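Kinesin-like protein Nod (Drosophila melanogaster, PDB 3DCB) is a kinesin-family, microtubule-binding ATPase, needed to segregate non-exchange chromosomes in meiosis, with the chain studied holding its motor domain. Local coordinates at residues A[29-34]-A[312-317]; A[99-104]-A[323-328]. All blocks are in the same frame, centred on the assembly; numbering follows the deposited sequence.

Contact 1: A[29-34]-A[312-317]; sequences REAPYR and ISPHQC. With ANP (phosphoaminophosphonic acid-adenylate ester), chain C.
Beside the adenine pocket of the motor domain, the parallel pairing of strands 23-30 and 305-312 ends at Glu30 and Ile312, with Ala31 just past it. Ala31 N donates to Ile312 O at 2.9 Å, almost in line with the carbonyl. The bond from Ile312 N back to Arg29 O is weak. Beyond this point both segments leave the sheet. Pro314 turns toward segment 29-34, and its CD packs 3.9 Å from Ala31 CB. Its CG also meets Tyr33 CD2. Residues 29-32, which border the adenine, probably correspond to the Arg-x-Arg-Pro motif of kinesins, with Ala31 in place of its second arginine. Pro32 CD accordingly lies 3.4 Å from N7 of the bound ANP. The adenine N6 sits over one face of the Arg29 guanidinium, off-centre, while Arg29 NH1 is hydrogen-bonded to Ser111. Further along, His315 turns an edge to the face of Tyr33 in a T-shaped stack, with the planes at 66°. His315 ND1 stands over the rim of the phenol ring, 3.5 Å from Tyr33 CZ. Tyr33 CG, anti to the backbone N (chi1 -166°), swings the ring toward Pro314 and His315. Ser313 OG accepts from His315 N at 2.9 Å, closing an ST turn.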
loop_
_atom_site.group_PDB
_atom_site.type_symbol
_atom_site.label_atom_id
_atom_site.label_comp_id
_atom_site.label_asym_id
_atom_site.label_seq_id
_atom_site.Cartn_x
_atom_site.Cartn_y
_atom_site.Cartn_z
ATOM N N ARG A 29 1.047 4.315 -11.315
ATOM C CA ARG A 29 -0.266 4.625 -11.844
ATOM C C ARG A 29 -0.379 6.120 -12.058
ATOM O O ARG A 29 -0.265 6.900 -11.118
ATOM C CB ARG A 29 -1.361 4.181 -10.882
ATOM C CG ARG A 29 -2.751 4.444 -11.425
ATOM C CD ARG A 29 -3.830 4.180 -10.401
ATOM N NE ARG A 29 -5.101 3.909 -11.064
ATOM C CZ ARG A 29 -6.263 3.728 -10.441
ATOM N NH1 ARG A 29 -6.345 3.795 -9.117
ATOM N NH2 ARG A 29 -7.346 3.453 -11.153
ATOM N N GLU A 30 -0.604 6.512 -13.303
ATOM C CA GLU A 30 -0.742 7.914 -13.652
ATOM C C GLU A 30 -2.063 8.485 -13.144
ATOM O O GLU A 30 -3.127 7.926 -13.404
ATOM C CB GLU A 30 -0.668 8.059 -15.161
ATOM C CG GLU A 30 -1.083 9.410 -15.675
ATOM C CD GLU A 30 -1.078 9.443 -17.180
ATOM O OE1 GLU A 30 -1.639 8.506 -17.790
ATOM O OE2 GLU A 30 -0.494 10.383 -17.749
ATOM N N ALA A 31 -2.002 9.601 -12.425
ATOM C CA ALA A 31 -3.229 10.206 -11.923
ATOM C C ALA A 31 -4.014 10.830 -13.072
ATOM O O ALA A 31 -3.443 11.255 -14.078
ATOM C CB ALA A 31 -2.913 11.258 -10.880
ATOM N N PRO A 32 -5.344 10.906 -12.926
ATOM C CA PRO A 32 -6.155 11.496 -13.998
ATOM C C PRO A 32 -5.815 12.977 -14.128
ATOM O O PRO A 32 -5.461 13.618 -13.140
ATOM C CB PRO A 32 -7.582 11.251 -13.516
ATOM C CG PRO A 32 -7.442 11.352 -12.029
ATOM C CD PRO A 32 -6.174 10.576 -11.750
ATOM N N TYR A 33 -5.883 13.511 -15.343
ATOM C CA TYR A 33 -5.584 14.920 -15.576
ATOM C C TYR A 33 -6.848 15.725 -15.320
ATOM O O TYR A 33 -7.857 15.509 -15.971
ATOM C CB TYR A 33 -5.121 15.138 -17.020
ATOM C CG TYR A 33 -4.486 16.491 -17.260
ATOM C CD1 TYR A 33 -5.240 17.664 -17.207
ATOM C CD2 TYR A 33 -3.119 16.602 -17.515
ATOM C CE1 TYR A 33 -4.649 18.911 -17.398
ATOM C CE2 TYR A 33 -2.519 17.842 -17.706
ATOM C CZ TYR A 33 -3.291 18.990 -17.646
ATOM O OH TYR A 33 -2.701 20.221 -17.832
ATOM N N ARG A 34 -6.801 16.654 -14.376
ATOM C CA ARG A 34 -7.978 17.458 -14.070
ATOM C C ARG A 34 -8.197 18.507 -15.165
ATOM O O ARG A 34 -7.354 19.376 -15.374
ATOM C CB ARG A 34 -7.811 18.150 -12.711
ATOM C CG ARG A 34 -9.107 18.276 -11.891
ATOM C CD ARG A 34 -9.409 17.018 -11.063
ATOM N NE ARG A 34 -9.832 15.876 -11.876
ATOM C CZ ARG A 34 -10.074 14.654 -11.401
ATOM N NH1 ARG A 34 -10.457 13.685 -12.224
ATOM N NH2 ARG A 34 -9.926 14.391 -10.109
ATOM N N ILE A 312 1.845 9.063 -9.675
ATOM C CA ILE A 312 2.446 10.308 -10.153
ATOM C C ILE A 312 1.436 11.245 -10.784
ATOM O O ILE A 312 0.366 10.825 -11.229
ATOM C CB ILE A 312 3.573 10.036 -11.174
ATOM C CG1 ILE A 312 3.077 9.072 -12.254
ATOM C CG2 ILE A 312 4.806 9.508 -10.456
ATOM C CD1 ILE A 312 4.011 8.928 -13.430
ATOM N N SER A 313 1.786 12.521 -10.826
ATOM C CA SER A 313 0.901 13.522 -11.408
ATOM C C SER A 313 1.195 13.700 -12.888
ATOM O O SER A 313 2.336 13.597 -13.321
ATOM C CB SER A 313 1.076 14.869 -10.697
ATOM O OG SER A 313 0.909 15.946 -11.610
ATOM N N PRO A 314 0.153 13.957 -13.687
ATOM C CA PRO A 314 0.325 14.155 -15.128
ATOM C C PRO A 314 0.698 15.600 -15.422
ATOM O O PRO A 314 1.218 15.911 -16.494
ATOM C CB PRO A 314 -1.043 13.800 -15.686
ATOM C CG PRO A 314 -1.960 14.285 -14.597
ATOM C CD PRO A 314 -1.272 13.776 -13.355
ATOM N N HIS A 315 0.437 16.477 -14.458
ATOM C CA HIS A 315 0.727 17.897 -14.623
ATOM C C HIS A 315 2.219 18.195 -14.735
ATOM O O HIS A 315 3.048 17.574 -14.074
ATOM C CB HIS A 315 0.121 18.693 -13.469
ATOM C CG HIS A 315 -1.346 18.457 -13.282
ATOM N ND1 HIS A 315 -2.273 18.735 -14.261
ATOM C CD2 HIS A 315 -2.042 17.958 -12.235
ATOM C CE1 HIS A 315 -3.480 18.418 -13.824
ATOM N NE2 HIS A 315 -3.368 17.943 -12.596
ATOM N N GLN A 316 2.552 19.162 -15.581
ATOM C CA GLN A 316 3.938 19.533 -15.792
ATOM C C GLN A 316 4.558 20.232 -14.594
ATOM O O GLN A 316 5.725 20.011 -14.278
ATOM C CB GLN A 316 4.050 20.436 -17.010
ATOM C CG GLN A 316 5.460 20.860 -17.318
ATOM C CD GLN A 316 5.522 21.703 -18.563
ATOM O OE1 GLN A 316 4.822 22.709 -18.670
ATOM N NE2 GLN A 316 6.354 21.298 -19.521
ATOM N N CYS A 317 3.778 21.069 -13.924
ATOM C CA CYS A 317 4.288 21.790 -12.774
ATOM C C CYS A 317 4.716 20.845 -11.656
ATOM O O CYS A 317 5.250 21.291 -10.643
ATOM C CB CYS A 317 3.237 22.769 -12.246
ATOM S SG CYS A 317 1.809 21.988 -11.505
HETATM P PG ANP C . -2.560 12.772 -0.194
HETATM O O1G ANP C . -1.247 12.244 -0.576
HETATM O O2G ANP C . -2.385 14.230 0.421
HETATM O O3G ANP C . -3.192 11.851 0.952
HETATM P PB ANP C . -3.896 11.357 -2.260
HETATM O O1B ANP C . -2.621 10.939 -2.868
HETATM O O2B ANP C . -4.365 10.268 -1.179
HETATM N N3B ANP C . -3.626 12.871 -1.514
HETATM P PA ANP C . -6.391 10.879 -3.177
HETATM O O1A ANP C . -6.164 9.431 -3.107
HETATM O O2A ANP C . -6.997 11.407 -1.810
HETATM O O3A ANP C . -4.973 11.657 -3.429
HETATM O "O5'" ANP C . -7.372 11.208 -4.389
HETATM C "C5'" ANP C . -7.582 12.640 -4.445
HETATM C "C4'" ANP C . -8.753 12.938 -5.389
HETATM O "O4'" ANP C . -8.440 12.493 -6.745
HETATM C "C3'" ANP C . -10.009 12.160 -4.906
HETATM O "O3'" ANP C . -11.209 12.768 -5.338
HETATM C "C2'" ANP C . -9.887 10.919 -5.864
HETATM O "O2'" ANP C . -11.153 10.279 -6.058
HETATM C "C1'" ANP C . -9.481 11.600 -7.193
HETATM N N9 ANP C . -8.920 10.597 -8.103
HETATM C C8 ANP C . -7.615 10.169 -8.153
HETATM N N7 ANP C . -7.492 9.168 -8.978
HETATM C C5 ANP C . -8.657 9.003 -9.654
HETATM C C6 ANP C . -9.129 8.116 -10.643
HETATM N N6 ANP C . -8.266 7.233 -11.250
HETATM N N1 ANP C . -10.443 8.140 -10.982
HETATM C C2 ANP C . -11.269 9.074 -10.482
HETATM N N3 ANP C . -10.874 9.922 -9.530
HETATM C C4 ANP C . -9.613 9.892 -9.062
#

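Contact 2: A[99-104]-A[323-328]; sequences LAYGQT and LSTLRF. With ANP (phosphoaminophosphonic acid-adenylate ester), chain C.
Tyr101 overlaps Thr325: its CE2 lies 3.7 Å from Thr325 CG2, which stands off one side of the ring plane near the rim. The two side chains run past each other in opposite directions. This brings the phenol hydroxyl to the helix backbone, where Tyr101 OH donates to Thr325 O at 3.0 Å. The carbonyl oxygen lies near the plane of the phenol ring, but the hydroxyl approaches it tilted out of the carbonyl plane. Tyr101 CG stands between its backbone N and carbonyl carbon (chi1 73°), which directs the ring toward the helix. Phe328, one turn on, presents its edge to the face of Tyr101 on the side opposite Thr325 CG2. This is a T-shaped pair with centroids 5.5 Å apart and planes at 64°. Its closest atoms are Phe328 CD2 and Tyr101 CE2, 3.9 Å apart. A phenylalanine in place of Tyr101 would probably keep much of the ring packing but leave Thr325 O without its hydroxyl partner.

Thr325 divides its two branches. CG2 serves the tyrosine, while OG1 faces Gly102 and is hydrogen-bonded to Glu321 O. A water 3.1 Å from Thr325 OG1 also makes a weak bond with Gln103 N. Gly102 opens the P-loop, residues 102-109, which is predicted to bind ATP. The backbone angles of Gly102 bring the place of a CB up against the carbonyl O of Tyr101, which calls for glycine. Within this loop Thr104 OG1 donates to O2G of the ANP at 2.7 Å.

Strand 96-102 and helix 319-334 run roughly antiparallel here, their local axes 9.0 Å apart at 144°. Helix 266-277 adds Leu268, which touches both Tyr101 and Phe328. Ala310 of strand 305-312 touches Tyr101 and Thr325.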
loop_
_atom_site.group_PDB
_atom_site.type_symbol
_atom_site.label_atom_id
_atom_site.label_comp_id
_atom_site.label_asym_id
_atom_site.label_seq_id
_atom_site.Cartn_x
_atom_site.Cartn_y
_atom_site.Cartn_z
ATOM N N LEU A 99 2.164 -1.084 -0.790
ATOM C CA LEU A 99 2.424 0.275 -0.318
ATOM C C LEU A 99 2.287 1.359 -1.380
ATOM O O LEU A 99 2.919 1.292 -2.436
ATOM C CB LEU A 99 3.839 0.346 0.267
ATOM C CG LEU A 99 4.288 1.649 0.936
ATOM C CD1 LEU A 99 5.225 1.291 2.068
ATOM C CD2 LEU A 99 4.984 2.588 -0.064
ATOM N N ALA A 100 1.486 2.375 -1.095
ATOM C CA ALA A 100 1.324 3.461 -2.040
ATOM C C ALA A 100 2.037 4.723 -1.523
ATOM O O ALA A 100 1.814 5.144 -0.387
ATOM C CB ALA A 100 -0.165 3.744 -2.282
ATOM N N TYR A 101 2.904 5.297 -2.356
ATOM C CA TYR A 101 3.629 6.507 -2.016
ATOM C C TYR A 101 3.603 7.434 -3.214
ATOM O O TYR A 101 3.296 7.008 -4.325
ATOM C CB TYR A 101 5.079 6.178 -1.650
ATOM C CG TYR A 101 5.947 5.801 -2.819
ATOM C CD1 TYR A 101 5.762 4.594 -3.499
ATOM C CD2 TYR A 101 6.915 6.690 -3.301
ATOM C CE1 TYR A 101 6.508 4.283 -4.636
ATOM C CE2 TYR A 101 7.671 6.386 -4.436
ATOM C CZ TYR A 101 7.464 5.184 -5.098
ATOM O OH TYR A 101 8.229 4.883 -6.206
ATOM N N GLY A 102 3.913 8.706 -2.982
ATOM C CA GLY A 102 3.922 9.674 -4.065
ATOM C C GLY A 102 3.453 11.037 -3.606
ATOM O O GLY A 102 3.076 11.201 -2.447
ATOM N N GLN A 103 3.493 12.009 -4.520
ATOM C CA GLN A 103 3.075 13.393 -4.260
ATOM C C GLN A 103 1.609 13.462 -3.826
ATOM O O GLN A 103 0.800 12.630 -4.223
ATOM C CB GLN A 103 3.253 14.237 -5.528
ATOM C CG GLN A 103 2.760 15.690 -5.421
ATOM C CD GLN A 103 2.966 16.496 -6.705
ATOM O OE1 GLN A 103 2.967 17.729 -6.680
ATOM N NE2 GLN A 103 3.139 15.807 -7.823
ATOM N N THR A 104 1.272 14.462 -3.019
ATOM C CA THR A 104 -0.105 14.632 -2.552
ATOM C C THR A 104 -1.097 14.833 -3.697
ATOM O O THR A 104 -0.794 15.517 -4.677
ATOM C CB THR A 104 -0.233 15.830 -1.579
ATOM O OG1 THR A 104 -1.618 16.109 -1.351
ATOM C CG2 THR A 104 0.440 17.073 -2.150
ATOM N N LEU A 323 9.639 12.903 -11.032
ATOM C CA LEU A 323 10.955 12.297 -11.232
ATOM C C LEU A 323 11.497 11.724 -9.928
ATOM O O LEU A 323 12.074 10.640 -9.904
ATOM C CB LEU A 323 11.942 13.333 -11.786
ATOM C CG LEU A 323 11.891 13.712 -13.272
ATOM C CD1 LEU A 323 10.462 14.004 -13.702
ATOM C CD2 LEU A 323 12.778 14.930 -13.508
ATOM N N SER A 324 11.314 12.465 -8.844
ATOM C CA SER A 324 11.781 12.032 -7.538
ATOM C C SER A 324 11.054 10.753 -7.131
ATOM O O SER A 324 11.637 9.845 -6.549
ATOM C CB SER A 324 11.519 13.135 -6.509
ATOM O OG SER A 324 11.842 12.706 -5.200
ATOM N N THR A 325 9.765 10.699 -7.445
ATOM C CA THR A 325 8.958 9.543 -7.123
ATOM C C THR A 325 9.356 8.351 -7.990
ATOM O O THR A 325 9.501 7.239 -7.489
ATOM C CB THR A 325 7.461 9.837 -7.328
ATOM O OG1 THR A 325 7.001 10.705 -6.290
ATOM C CG2 THR A 325 6.662 8.557 -7.319
ATOM N N LEU A 326 9.546 8.586 -9.283
ATOM C CA LEU A 326 9.920 7.509 -10.184
ATOM C C LEU A 326 11.329 6.978 -9.922
ATOM O O LEU A 326 11.610 5.810 -10.179
ATOM C CB LEU A 326 9.816 7.977 -11.634
ATOM C CG LEU A 326 8.388 8.212 -12.122
ATOM C CD1 LEU A 326 8.409 8.842 -13.511
ATOM C CD2 LEU A 326 7.635 6.894 -12.139
ATOM N N ARG A 327 12.214 7.831 -9.413
ATOM C CA ARG A 327 13.581 7.399 -9.149
ATOM C C ARG A 327 13.686 6.538 -7.901
ATOM O O ARG A 327 14.508 5.625 -7.839
ATOM C CB ARG A 327 14.511 8.609 -9.050
ATOM C CG ARG A 327 14.702 9.349 -10.386
ATOM C CD ARG A 327 15.704 10.495 -10.259
ATOM N NE ARG A 327 15.473 11.572 -11.228
ATOM C CZ ARG A 327 15.775 11.518 -12.523
ATOM N NH1 ARG A 327 16.334 10.427 -13.041
ATOM N NH2 ARG A 327 15.527 12.565 -13.304
ATOM N N PHE A 328 12.853 6.821 -6.903
ATOM C CA PHE A 328 12.900 6.020 -5.695
ATOM C C PHE A 328 12.549 4.593 -6.075
ATOM O O PHE A 328 13.204 3.638 -5.659
ATOM C CB PHE A 328 11.904 6.508 -4.660
ATOM C CG PHE A 328 11.869 5.652 -3.442
ATOM C CD1 PHE A 328 12.769 5.860 -2.412
ATOM C CD2 PHE A 328 10.989 4.578 -3.359
ATOM C CE1 PHE A 328 12.803 5.016 -1.313
ATOM C CE2 PHE A 328 11.015 3.721 -2.264
ATOM C CZ PHE A 328 11.925 3.941 -1.239
HETATM P PG ANP C . -2.560 12.772 -0.194
HETATM O O1G ANP C . -1.247 12.244 -0.576
HETATM O O2G ANP C . -2.385 14.230 0.421
HETATM O O3G ANP C . -3.192 11.851 0.952
HETATM P PB ANP C . -3.896 11.357 -2.260
HETATM O O1B ANP C . -2.621 10.939 -2.868
HETATM O O2B ANP C . -4.365 10.268 -1.179
HETATM N N3B ANP C . -3.626 12.871 -1.514
HETATM P PA ANP C . -6.391 10.879 -3.177
HETATM O O1A ANP C . -6.164 9.431 -3.107
HETATM O O2A ANP C . -6.997 11.407 -1.810
HETATM O O3A ANP C . -4.973 11.657 -3.429
HETATM O "O5'" ANP C . -7.372 11.208 -4.389
HETATM C "C5'" ANP C . -7.582 12.640 -4.445
HETATM C "C4'" ANP C . -8.753 12.938 -5.389
HETATM O "O4'" ANP C . -8.440 12.493 -6.745
HETATM C "C3'" ANP C . -10.009 12.160 -4.906
HETATM O "O3'" ANP C . -11.209 12.768 -5.338
HETATM C "C2'" ANP C . -9.887 10.919 -5.864
HETATM O "O2'" ANP C . -11.153 10.279 -6.058
HETATM C "C1'" ANP C . -9.481 11.600 -7.193
HETATM N N9 ANP C . -8.920 10.597 -8.103
HETATM C C8 ANP C . -7.615 10.169 -8.153
HETATM N N7 ANP C . -7.492 9.168 -8.978
HETATM C C5 ANP C . -8.657 9.003 -9.654
HETATM C C6 ANP C . -9.129 8.116 -10.643
HETATM N N6 ANP C . -8.266 7.233 -11.250
HETATM N N1 ANP C . -10.443 8.140 -10.982
HETATM C C2 ANP C . -11.269 9.074 -10.482
HETATM N N3 ANP C . -10.874 9.922 -9.530
HETATM C C4 ANP C . -9.613 9.892 -9.062
HETATM O O HOH W 1 4.422 11.375 -7.797
#

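The centres of contacts 1 and 2 are about 12 Å apart, and both reach the same mixed sheet. Strand 305-312 joins them, since it pairs in parallel with strand 23-30 and with strand 96-102. The segments interleave along the chain: 29-34, 99-104, 312-317, then 323-328. The last two are linked by the short run into helix 319-334. The contacts also touch directly, with Ile312 CG2 3.8 Å from Thr325 CG2. Both reach ANP, contact 1 near the adenine and contact 2 at the terminal phosphate through the P-loop. The C-terminal part of the motor domain thus backs two ends of one nucleotide site.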